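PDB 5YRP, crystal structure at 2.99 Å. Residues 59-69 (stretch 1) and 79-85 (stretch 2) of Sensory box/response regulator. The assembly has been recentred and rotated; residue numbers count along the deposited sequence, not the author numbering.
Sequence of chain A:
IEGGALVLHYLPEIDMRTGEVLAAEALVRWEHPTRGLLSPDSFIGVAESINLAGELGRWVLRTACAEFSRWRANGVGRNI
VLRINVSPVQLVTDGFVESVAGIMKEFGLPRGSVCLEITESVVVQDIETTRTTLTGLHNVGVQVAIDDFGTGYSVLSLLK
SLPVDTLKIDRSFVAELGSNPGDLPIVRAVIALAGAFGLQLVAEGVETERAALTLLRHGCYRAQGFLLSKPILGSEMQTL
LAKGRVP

Stretch 1 (59-69) WVLRTACAEFS
Stretch 2 (79-85) NIVLRIN

Residues 59-69 are helical throughout, with phi/psi near -60/-45 and i to i-4 backbone hydrogen bonds. Residues 81-85 form a strand. The helix and strand run nearly antiparallel, at 166°, and their axes approach to 8.8 Å. Leu-61 CA lies 6.6 Å from Ile-84 CA, and Phe-68 CA lies 7.3 Å from Leu-82 CA. No hydrogen bond crosses the contact; it is apolar packing.

Leu-82 and Ile-84 both point toward the helix, as expected two residues apart on a strand. Val-81 points away. Ile-84 has chi1 -66° (m) and chi2 149°, between wells. Its CD1 lies 3.5 Å from Leu-61 CD1 and 4.0 Å from Ala-64 CB. Leu-61 (t, p) starts sideways, but its end comes nearer the strand. Val-60 (t) places CG1 4.1 Å from Ile-84 CG2.

Ala-64 points toward the strand, and its short side chain sits 4.0 Å from Leu-82, CB to CD2. Leu-82 is t, p. Phe-68 is t, with chi2 34°, which turns one ring face to Leu-82 CB, 3.9 Å from the ring centroid in a CH-pi contact. The ring edge meets the loop: Phe-68 CZ is 3.5 Å from Ile-80 O. Ile-80 (p, t) brings CG1 to 3.9 Å from Phe-68 CE1.

On the helix, Thr-63 (m) hydrogen-bonds through OG1 to Trp-59 O, 2.8 Å.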

# COMPACT_ATOMS: atom_id res chain seq x y z
N TRP A 59 9.82 -23.35 15.87
CA TRP A 59 9.53 -23.80 17.23
C TRP A 59 8.12 -23.37 17.64
O TRP A 59 7.35 -24.18 18.16
CB TRP A 59 10.55 -23.23 18.22
CG TRP A 59 10.24 -23.55 19.66
CD1 TRP A 59 10.63 -24.65 20.36
CD2 TRP A 59 9.46 -22.76 20.56
NE1 TRP A 59 10.14 -24.60 21.64
CE2 TRP A 59 9.42 -23.44 21.80
CE3 TRP A 59 8.79 -21.53 20.45
CZ2 TRP A 59 8.75 -22.94 22.91
CZ3 TRP A 59 8.12 -21.03 21.56
CH2 TRP A 59 8.10 -21.74 22.77
N VAL A 60 7.81 -22.10 17.43
CA VAL A 60 6.49 -21.54 17.74
C VAL A 60 5.39 -22.35 17.08
O VAL A 60 4.44 -22.78 17.74
CB VAL A 60 6.38 -20.06 17.28
CG1 VAL A 60 4.93 -19.60 17.26
CG2 VAL A 60 7.21 -19.16 18.19
N LEU A 61 5.53 -22.56 15.77
CA LEU A 61 4.55 -23.32 14.99
C LEU A 61 4.23 -24.66 15.64
O LEU A 61 3.07 -25.02 15.81
CB LEU A 61 5.07 -23.53 13.57
CG LEU A 61 4.22 -24.35 12.60
CD1 LEU A 61 2.76 -23.91 12.57
CD2 LEU A 61 4.80 -24.26 11.20
N ARG A 62 5.28 -25.38 16.03
CA ARG A 62 5.14 -26.69 16.67
C ARG A 62 4.53 -26.58 18.08
O ARG A 62 3.63 -27.34 18.44
CB ARG A 62 6.51 -27.38 16.74
CG ARG A 62 6.45 -28.86 17.11
CD ARG A 62 7.84 -29.47 17.17
NE ARG A 62 7.80 -30.92 17.39
CZ ARG A 62 7.50 -31.83 16.46
NH1 ARG A 62 7.19 -31.46 15.22
NH2 ARG A 62 7.50 -33.12 16.78
N THR A 63 5.02 -25.62 18.86
CA THR A 63 4.56 -25.43 20.23
C THR A 63 3.12 -24.90 20.27
O THR A 63 2.32 -25.31 21.11
CB THR A 63 5.48 -24.46 21.00
OG1 THR A 63 6.84 -24.84 20.79
CG2 THR A 63 5.18 -24.49 22.49
N ALA A 64 2.80 -23.99 19.36
CA ALA A 64 1.46 -23.42 19.27
C ALA A 64 0.45 -24.49 18.90
O ALA A 64 -0.58 -24.63 19.55
CB ALA A 64 1.42 -22.29 18.24
N CYS A 65 0.76 -25.25 17.86
CA CYS A 65 -0.07 -26.37 17.41
C CYS A 65 -0.23 -27.43 18.49
O CYS A 65 -1.30 -28.02 18.64
CB CYS A 65 0.53 -27.00 16.16
SG CYS A 65 0.38 -25.98 14.67
N ALA A 66 0.84 -27.69 19.24
CA ALA A 66 0.81 -28.64 20.34
C ALA A 66 -0.15 -28.17 21.42
O ALA A 66 -1.05 -28.90 21.83
CB ALA A 66 2.20 -28.83 20.92
N GLU A 67 0.06 -26.93 21.87
CA GLU A 67 -0.79 -26.30 22.88
C GLU A 67 -2.24 -26.17 22.40
O GLU A 67 -3.17 -26.27 23.19
CB GLU A 67 -0.23 -24.92 23.24
CG GLU A 67 -1.06 -24.10 24.23
CD GLU A 67 -1.22 -24.76 25.59
OE1 GLU A 67 -0.43 -25.67 25.93
OE2 GLU A 67 -2.14 -24.34 26.32
N PHE A 68 -2.41 -25.95 21.10
CA PHE A 68 -3.73 -25.80 20.49
C PHE A 68 -4.51 -27.11 20.55
O PHE A 68 -5.68 -27.12 20.92
CB PHE A 68 -3.57 -25.30 19.04
CG PHE A 68 -4.87 -25.11 18.29
CD1 PHE A 68 -6.03 -24.70 18.92
CD2 PHE A 68 -4.91 -25.32 16.92
CE1 PHE A 68 -7.21 -24.53 18.22
CE2 PHE A 68 -6.08 -25.15 16.20
CZ PHE A 68 -7.24 -24.75 16.85
N SER A 69 -3.85 -28.22 20.23
CA SER A 69 -4.49 -29.54 20.29
C SER A 69 -4.86 -29.93 21.73
O SER A 69 -5.84 -30.65 21.95
CB SER A 69 -3.60 -30.61 19.67
OG SER A 69 -2.41 -30.77 20.41
N ASN A 79 -13.65 -25.36 17.48
CA ASN A 79 -13.81 -24.76 16.17
C ASN A 79 -13.45 -23.28 16.14
O ASN A 79 -14.29 -22.40 15.92
CB ASN A 79 -15.22 -25.04 15.61
CG ASN A 79 -16.32 -24.66 16.58
OD1 ASN A 79 -16.09 -24.02 17.60
ND2 ASN A 79 -17.55 -25.07 16.25
N ILE A 80 -12.16 -23.03 16.38
CA ILE A 80 -11.56 -21.71 16.20
C ILE A 80 -10.30 -21.87 15.37
O ILE A 80 -9.81 -22.98 15.18
CB ILE A 80 -11.18 -21.06 17.55
CG1 ILE A 80 -10.17 -21.92 18.31
CG2 ILE A 80 -12.43 -20.84 18.39
CD1 ILE A 80 -9.41 -21.17 19.37
N VAL A 81 -9.77 -20.75 14.89
CA VAL A 81 -8.54 -20.76 14.10
C VAL A 81 -7.35 -20.41 15.00
O VAL A 81 -7.48 -19.63 15.94
CB VAL A 81 -8.63 -19.78 12.91
CG1 VAL A 81 -7.37 -19.85 12.05
CG2 VAL A 81 -9.86 -20.08 12.06
N LEU A 82 -6.20 -21.01 14.71
CA LEU A 82 -4.95 -20.68 15.37
C LEU A 82 -4.05 -19.90 14.41
O LEU A 82 -3.57 -20.45 13.42
CB LEU A 82 -4.23 -21.94 15.84
CG LEU A 82 -2.90 -21.73 16.58
CD1 LEU A 82 -3.14 -21.21 17.99
CD2 LEU A 82 -2.11 -23.02 16.61
N ARG A 83 -3.83 -18.62 14.70
CA ARG A 83 -3.01 -17.76 13.86
C ARG A 83 -1.56 -17.75 14.32
O ARG A 83 -1.28 -17.48 15.49
CB ARG A 83 -3.56 -16.34 13.82
CG ARG A 83 -4.93 -16.24 13.18
CD ARG A 83 -5.23 -14.87 12.59
NE ARG A 83 -6.15 -14.99 11.47
CZ ARG A 83 -7.47 -15.19 11.57
NH1 ARG A 83 -8.05 -15.29 12.76
NH2 ARG A 83 -8.20 -15.30 10.47
N ILE A 84 -0.64 -18.05 13.40
CA ILE A 84 0.79 -18.09 13.70
C ILE A 84 1.54 -17.23 12.71
O ILE A 84 1.35 -17.35 11.50
CB ILE A 84 1.31 -19.53 13.62
CG1 ILE A 84 0.69 -20.38 14.73
CG2 ILE A 84 2.83 -19.57 13.74
CD1 ILE A 84 0.51 -21.83 14.36
N ASN A 85 2.40 -16.35 13.23
CA ASN A 85 3.20 -15.48 12.38
C ASN A 85 4.33 -16.25 11.75
O ASN A 85 5.13 -16.88 12.44
CB ASN A 85 3.76 -14.32 13.20
CG ASN A 85 2.69 -13.36 13.64
OD1 ASN A 85 2.05 -12.70 12.82
ND2 ASN A 85 2.48 -13.27 14.95